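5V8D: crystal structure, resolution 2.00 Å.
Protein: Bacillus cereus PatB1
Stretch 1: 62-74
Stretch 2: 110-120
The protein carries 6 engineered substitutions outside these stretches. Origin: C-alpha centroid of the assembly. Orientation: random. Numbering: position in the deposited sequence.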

ATOM      1  N   ILE A  62      12.797   0.245 -19.600  1.00 58.14           N
ATOM      2  CA  ILE A  62      13.629  -0.080 -18.444  1.00 57.80           C
ATOM      3  C   ILE A  62      15.010   0.586 -18.452  1.00 56.84           C
ATOM      4  O   ILE A  62      15.660   0.672 -19.484  1.00 58.29           O
ATOM      5  CB  ILE A  62      13.789  -1.612 -18.343  1.00 57.97           C
ATOM      6  CG1 ILE A  62      12.629  -2.193 -17.534  1.00 56.67           C
ATOM      7  CG2 ILE A  62      15.114  -2.005 -17.710  1.00 58.68           C
ATOM      8  CD1 ILE A  62      12.697  -3.674 -17.377  1.00 56.87           C
ATOM      9  N   LEU A  63      15.431   1.067 -17.282  1.00 39.93           N
ATOM     10  CA  LEU A  63      16.750   1.671 -17.088  1.00 38.32           C
ATOM     11  C   LEU A  63      17.583   0.806 -16.156  1.00 39.44           C
ATOM     12  O   LEU A  63      17.150   0.482 -15.050  1.00 41.67           O
ATOM     13  CB  LEU A  63      16.634   3.086 -16.506  1.00 40.44           C
ATOM     14  CG  LEU A  63      16.104   4.236 -17.373  1.00 41.99           C
ATOM     15  CD1 LEU A  63      14.729   3.943 -17.938  1.00 44.53           C
ATOM     16  CD2 LEU A  63      16.062   5.543 -16.592  1.00 42.26           C
ATOM     17  N   THR A  64      18.770   0.415 -16.594  1.00 52.55           N
ATOM     18  CA  THR A  64      19.674  -0.325 -15.723  1.00 55.42           C
ATOM     19  C   THR A  64      20.958   0.476 -15.527  1.00 57.04           C
ATOM     20  O   THR A  64      21.425   1.139 -16.449  1.00 57.80           O
ATOM     21  CB  THR A  64      19.991  -1.728 -16.287  1.00 55.83           C
ATOM     22  OG1 THR A  64      20.960  -2.381 -15.453  1.00 57.63           O
ATOM     23  CG2 THR A  64      20.531  -1.631 -17.703  1.00 56.80           C
ATOM     24  N   ASP A  65      21.526   0.421 -14.326  1.00 57.28           N
ATOM     25  CA  ASP A  65      22.716   1.214 -14.017  1.00 57.90           C
ATOM     26  C   ASP A  65      23.816   0.410 -13.304  1.00 60.00           C
ATOM     27  O   ASP A  65      24.704  -0.138 -13.952  1.00 62.22           O
ATOM     28  CB  ASP A  65      22.300   2.414 -13.182  1.00 56.30           C
ATOM     29  CG  ASP A  65      21.204   2.076 -12.218  1.00 55.15           C
ATOM     30  OD1 ASP A  65      21.312   1.012 -11.574  1.00 55.05           O
ATOM     31  OD2 ASP A  65      20.225   2.850 -12.115  1.00 54.33           O
ATOM     32  N   ASP A  66      23.771   0.364 -11.972  1.00 66.16           N
ATOM     33  CA  ASP A  66      24.653  -0.519 -11.206  1.00 64.11           C
ATOM     34  C   ASP A  66      23.887  -1.788 -10.863  1.00 62.92           C
ATOM     35  O   ASP A  66      23.800  -2.189  -9.703  1.00 62.84           O
ATOM     36  CB  ASP A  66      25.187   0.165  -9.939  1.00 62.33           C
ATOM     37  CG  ASP A  66      24.119   0.945  -9.188  1.00 61.03           C
ATOM     38  OD1 ASP A  66      23.293   1.614  -9.838  1.00 59.61           O
ATOM     39  OD2 ASP A  66      24.106   0.897  -7.941  1.00 61.94           O
ATOM     40  N   LYS A  67      23.322  -2.390 -11.906  1.00 55.23           N
ATOM     41  CA  LYS A  67      22.511  -3.606 -11.831  1.00 54.10           C
ATOM     42  C   LYS A  67      21.190  -3.375 -11.086  1.00 52.64           C
ATOM     43  O   LYS A  67      20.466  -4.322 -10.778  1.00 52.17           O
ATOM     44  CB  LYS A  67      23.305  -4.751 -11.193  1.00 54.42           C
ATOM     45  N   TRP A  68      20.874  -2.111 -10.812  1.00 44.19           N
ATOM     46  CA  TRP A  68      19.538  -1.745 -10.382  1.00 42.24           C
ATOM     47  C   TRP A  68      18.681  -1.545 -11.616  1.00 41.75           C
ATOM     48  O   TRP A  68      19.123  -0.949 -12.593  1.00 44.87           O
ATOM     49  CB  TRP A  68      19.546  -0.473  -9.528  1.00 43.30           C
ATOM     50  CG  TRP A  68      20.059  -0.697  -8.156  1.00 43.02           C
ATOM     51  CD1 TRP A  68      21.361  -0.754  -7.771  1.00 42.53           C
ATOM     52  CD2 TRP A  68      19.280  -0.915  -6.979  1.00 41.57           C
ATOM     53  NE1 TRP A  68      21.446  -0.988  -6.422  1.00 41.32           N
ATOM     54  CE2 TRP A  68      20.180  -1.094  -5.912  1.00 41.94           C
ATOM     55  CE3 TRP A  68      17.909  -0.973  -6.721  1.00 39.67           C
ATOM     56  CZ2 TRP A  68      19.752  -1.336  -4.609  1.00 39.88           C
ATOM     57  CZ3 TRP A  68      17.488  -1.204  -5.423  1.00 38.30           C
ATOM     58  CH2 TRP A  68      18.405  -1.377  -4.387  1.00 38.07           C
ATOM     59  N   LEU A  69      17.459  -2.051 -11.583  1.00 37.22           N
ATOM     60  CA  LEU A  69      16.571  -1.868 -12.717  1.00 38.20           C
ATOM     61  C   LEU A  69      15.443  -0.922 -12.344  1.00 37.38           C
ATOM     62  O   LEU A  69      14.775  -1.088 -11.317  1.00 37.96           O
ATOM     63  CB  LEU A  69      15.992  -3.199 -13.204  1.00 37.50           C
ATOM     64  CG  LEU A  69      16.925  -4.370 -13.516  1.00 40.33           C
ATOM     65  CD1 LEU A  69      16.260  -5.318 -14.502  1.00 40.97           C
ATOM     66  CD2 LEU A  69      18.273  -3.923 -14.044  1.00 43.14           C
ATOM     67  N   LEU A  70      15.232   0.081 -13.179  1.00 36.39           N
ATOM     68  CA  LEU A  70      14.137   1.005 -12.944  1.00 37.43           C
ATOM     69  C   LEU A  70      13.149   0.849 -14.085  1.00 37.90           C
ATOM     70  O   LEU A  70      13.520   0.958 -15.255  1.00 36.65           O
ATOM     71  CB  LEU A  70      14.639   2.444 -12.843  1.00 38.95           C
ATOM     72  CG  LEU A  70      15.449   2.817 -11.602  1.00 41.33           C
ATOM     73  CD1 LEU A  70      15.932   4.255 -11.717  1.00 41.95           C
ATOM     74  CD2 LEU A  70      14.620   2.640 -10.331  1.00 40.29           C
ATOM     75  N   LYS A  71      11.900   0.575 -13.738  1.00 45.28           N
ATOM     76  CA  LYS A  71      10.879   0.342 -14.745  1.00 47.05           C
ATOM     77  C   LYS A  71       9.990   1.564 -14.866  1.00 44.51           C
ATOM     78  O   LYS A  71       9.750   2.255 -13.886  1.00 43.60           O
ATOM     79  CB  LYS A  71      10.047  -0.900 -14.402  1.00 48.18           C
ATOM     80  CG  LYS A  71       9.224  -0.773 -13.110  1.00 47.46           C
ATOM     81  CD  LYS A  71       7.734  -0.944 -13.382  1.00 45.30           C
ATOM     82  CE  LYS A  71       6.867  -0.335 -12.275  1.00 40.10           C
ATOM     83  NZ  LYS A  71       5.438  -0.270 -12.687  1.00 38.00           N
ATOM     84  N   ASN A  72       9.541   1.836 -16.087  1.00 43.59           N
ATOM     85  CA  ASN A  72       8.564   2.892 -16.364  1.00 43.87           C
ATOM     86  C   ASN A  72       8.677   4.190 -15.550  1.00 44.03           C
ATOM     87  O   ASN A  72       7.750   4.546 -14.833  1.00 42.61           O
ATOM     88  CB  ASN A  72       7.158   2.323 -16.175  1.00 43.03           C
ATOM     89  CG  ASN A  72       6.769   1.358 -17.279  1.00 43.87           C
ATOM     90  OD1 ASN A  72       7.605   0.945 -18.085  1.00 46.01           O
ATOM     91  ND2 ASN A  72       5.497   0.995 -17.321  1.00 41.51           N
ATOM     92  N   PRO A  73       9.814   4.898 -15.654  1.00 40.73           N
ATOM     93  CA  PRO A  73       9.852   6.200 -14.983  1.00 41.53           C
ATOM     94  C   PRO A  73       8.898   7.190 -15.655  1.00 42.17           C
ATOM     95  O   PRO A  73       8.437   6.927 -16.765  1.00 40.04           O
ATOM     96  CB  PRO A  73      11.310   6.638 -15.143  1.00 42.08           C
ATOM     97  CG  PRO A  73      11.776   5.928 -16.364  1.00 43.35           C
ATOM     98  CD  PRO A  73      11.089   4.587 -16.321  1.00 42.14           C
ATOM     99  N   ALA A  74       8.604   8.296 -14.980  1.00 38.54           N
ATOM    100  CA  ALA A  74       7.723   9.327 -15.510  1.00 36.03           C
ATOM    101  C   ALA A  74       8.460  10.215 -16.495  1.00 36.95           C
ATOM    102  O   ALA A  74       8.989  11.260 -16.105  1.00 35.17           O
ATOM    103  CB  ALA A  74       7.174  10.166 -14.391  1.00 35.04           C
ATOM    104  N   SER A 110       6.950   4.955  -5.600  1.00 24.88           N
ATOM    105  CA  SER A 110       7.404   4.131  -6.707  1.00 26.33           C
ATOM    106  C   SER A 110       8.925   4.121  -6.683  1.00 26.91           C
ATOM    107  O   SER A 110       9.551   5.081  -6.264  1.00 26.01           O
ATOM    108  CB  SER A 110       6.883   4.640  -8.055  1.00 29.37           C
ATOM    109  OG  SER A 110       7.319   5.967  -8.297  1.00 32.00           O
ATOM    110  N   LYS A 111       9.505   3.007  -7.097  1.00 21.12           N
ATOM    111  CA  LYS A 111      10.934   2.826  -7.032  1.00 25.49           C
ATOM    112  C   LYS A 111      11.634   3.891  -7.895  1.00 26.64           C
ATOM    113  O   LYS A 111      12.734   4.344  -7.575  1.00 25.69           O
ATOM    114  CB  LYS A 111      11.289   1.411  -7.494  1.00 25.45           C
ATOM    115  CG  LYS A 111      12.776   1.019  -7.419  1.00 24.57           C
ATOM    116  CD  LYS A 111      12.885  -0.405  -7.953  1.00 25.46           C
ATOM    117  CE  LYS A 111      14.265  -0.983  -7.912  1.00 25.81           C
ATOM    118  NZ  LYS A 111      14.257  -2.305  -8.623  1.00 25.95           N
ATOM    119  N   THR A 112      10.979   4.317  -8.971  1.00 29.88           N
ATOM    120  CA  THR A 112      11.598   5.300  -9.853  1.00 30.69           C
ATOM    121  C   THR A 112      11.555   6.694  -9.245  1.00 31.83           C
ATOM    122  O   THR A 112      12.329   7.572  -9.644  1.00 33.94           O
ATOM    123  CB  THR A 112      10.951   5.321 -11.238  1.00 31.71           C
ATOM    124  OG1 THR A 112       9.521   5.211 -11.103  1.00 34.53           O
ATOM    125  CG2 THR A 112      11.474   4.153 -12.045  1.00 31.75           C
ATOM    126  N   ASN A 113      10.674   6.898  -8.276  1.00 28.23           N
ATOM    127  CA  ASN A 113      10.699   8.140  -7.506  1.00 25.88           C
ATOM    128  C   ASN A 113      11.781   8.067  -6.441  1.00 26.29           C
ATOM    129  O   ASN A 113      12.690   8.892  -6.409  1.00 26.32           O
ATOM    130  CB  ASN A 113       9.335   8.418  -6.875  1.00 23.80           C
ATOM    131  CG  ASN A 113       9.189   9.852  -6.372  1.00 24.32           C
ATOM    132  OD1 ASN A 113       9.993  10.732  -6.681  1.00 24.19           O
ATOM    133  ND2 ASN A 113       8.152  10.083  -5.585  1.00 23.81           N
ATOM    134  N   ALA A 114      11.699   7.052  -5.584  1.00 30.67           N
ATOM    135  CA  ALA A 114      12.658   6.893  -4.493  1.00 30.76           C
ATOM    136  C   ALA A 114      14.125   6.807  -4.958  1.00 31.88           C
ATOM    137  O   ALA A 114      15.024   7.323  -4.290  1.00 31.26           O
ATOM    138  CB  ALA A 114      12.302   5.663  -3.667  1.00 28.46           C
ATOM    139  N   LEU A 115      14.374   6.160  -6.094  1.00 27.96           N
ATOM    140  CA  LEU A 115      15.752   5.960  -6.523  1.00 29.54           C
ATOM    141  C   LEU A 115      16.132   6.838  -7.710  1.00 30.57           C
ATOM    142  O   LEU A 115      17.084   6.526  -8.431  1.00 30.12           O
ATOM    143  CB  LEU A 115      15.990   4.488  -6.869  1.00 30.26           C
ATOM    144  CG  LEU A 115      15.540   3.476  -5.806  1.00 29.75           C
ATOM    145  CD1 LEU A 115      15.928   2.076  -6.242  1.00 30.59           C
ATOM    146  CD2 LEU A 115      16.159   3.808  -4.463  1.00 28.52           C
ATOM    147  N   SER A 116      15.399   7.934  -7.910  1.00 30.74           N
ATOM    148  CA  SER A 116      15.666   8.818  -9.041  1.00 31.04           C
ATOM    149  C   SER A 116      17.073   9.406  -8.960  1.00 31.64           C
ATOM    150  O   SER A 116      17.633   9.823  -9.974  1.00 33.23           O
ATOM    151  CB  SER A 116      14.618   9.942  -9.129  1.00 30.19           C
ATOM    152  OG  SER A 116      14.767  10.900  -8.099  1.00 29.78           O
ATOM    153  N   PHE A 117      17.661   9.411  -7.768  1.00 34.61           N
ATOM    154  CA  PHE A 117      19.032   9.883  -7.614  1.00 35.89           C
ATOM    155  C   PHE A 117      20.028   9.005  -8.373  1.00 37.10           C
ATOM    156  O   PHE A 117      21.164   9.407  -8.588  1.00 36.98           O
ATOM    157  CB  PHE A 117      19.429   9.974  -6.124  1.00 35.40           C
ATOM    158  CG  PHE A 117      19.452   8.649  -5.398  1.00 34.49           C
ATOM    159  CD1 PHE A 117      20.578   7.827  -5.440  1.00 37.22           C
ATOM    160  CD2 PHE A 117      18.372   8.249  -4.635  1.00 34.26           C
ATOM    161  CE1 PHE A 117      20.602   6.615  -4.761  1.00 36.28           C
ATOM    162  CE2 PHE A 117      18.396   7.042  -3.949  1.00 33.57           C
ATOM    163  CZ  PHE A 117      19.507   6.228  -4.017  1.00 33.67           C
ATOM    164  N   LYS A 118      19.602   7.815  -8.780  1.00 41.21           N
ATOM    165  CA  LYS A 118      20.457   6.928  -9.559  1.00 43.52           C
ATOM    166  C   LYS A 118      20.370   7.200 -11.057  1.00 47.46           C
ATOM    167  O   LYS A 118      20.798   6.373 -11.863  1.00 48.96           O
ATOM    168  CB  LYS A 118      20.095   5.472  -9.308  1.00 41.48           C
ATOM    169  CG  LYS A 118      20.497   4.952  -7.950  1.00 41.66           C
ATOM    170  CD  LYS A 118      19.976   3.546  -7.771  1.00 41.74           C
ATOM    171  CE  LYS A 118      20.558   2.892  -6.544  1.00 42.73           C
ATOM    172  NZ  LYS A 118      22.040   2.769  -6.608  1.00 41.32           N
ATOM    173  N   LEU A 119      19.807   8.345 -11.427  1.00 56.26           N
ATOM    174  CA  LEU A 119      19.737   8.748 -12.832  1.00 56.90           C
ATOM    175  C   LEU A 119      20.550  10.004 -13.071  1.00 57.32           C
ATOM    176  O   LEU A 119      20.575  10.888 -12.214  1.00 57.25           O
ATOM    177  CB  LEU A 119      18.289   8.995 -13.251  1.00 55.68           C
ATOM    178  CG  LEU A 119      17.315   7.867 -12.943  1.00 54.21           C
ATOM    179  CD1 LEU A 119      15.895   8.278 -13.294  1.00 54.48           C
ATOM    180  CD2 LEU A 119      17.728   6.619 -13.698  1.00 52.72           C
ATOM    181  N   PRO A 120      21.205  10.100 -14.241  1.00 55.95           N
ATOM    182  CA  PRO A 120      21.889  11.345 -14.616  1.00 55.71           C
ATOM    183  C   PRO A 120      20.874  12.475 -14.725  1.00 56.98           C
ATOM    184  O   PRO A 120      19.711  12.195 -15.010  1.00 56.80           O
ATOM    185  CB  PRO A 120      22.512  11.023 -15.980  1.00 54.09           C
ATOM    186  CG  PRO A 120      22.527   9.525 -16.064  1.00 54.42           C
ATOM    187  CD  PRO A 120      21.317   9.073 -15.291  1.00 55.64           C
TER

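The strongest polar link is a salt bridge at the turn of the hairpin. Lys-118 NZ donates a hydrogen bond to Asp-66 OD2 at 3.1 Å. The CA-to-CB bond of Asp-66 points sideways, but its carboxylate comes nearer and meets the amine.

The same lysine lies over one face of the Trp-68 indole. Its CE sits 3.8 Å from the centroid of the five-membered ring, 3° off the normal, a CH-pi contact. Its NZ is 4.0 Å from that centroid and 24° off the normal, a cation-pi contact. The last chi angle is m, and the amine is thereby placed within reach of both the ring and the carboxylate.

A second lysine reaches the backbone. Lys-111 has all four chi angles near t, so the chain is fully extended. Its NZ donates to Leu-69 O at 3.0 Å. On the way, Lys-111 CE passes the edge of the Trp-68 ring, 3.8 Å from CE3.

Asp-65 supports the turn from within its own stretch. Its OD1 accepts from Asp-66 N at 2.6 Å and, weakly, from Trp-68 N at 3.2 Å.

The packing centres on Leu-70, a buried strand residue. Its CD1 meets Leu-119 CD2 at 3.6 Å, and its CD2 lies 4.2 Å from Leu-115 CB. Leu-63 CD2 touches the same Leu-119 methyl, CD2, at 3.5 Å. Leu-63 and Leu-70 are paired by two backbone hydrogen bonds, so adjacent strands present both leucines to Leu-119. Leu-115 also contacts the indole, with CD1 3.7 Å from Trp-68 CE3.

Thr-112 closes the other end of the contact. Its CG2 packs 3.7 Å from Leu-70 CB, 3.2 Å from Lys-71 O and 3.9 Å from Pro-73 CA. The methyl thus fits against the chain where the strand ends.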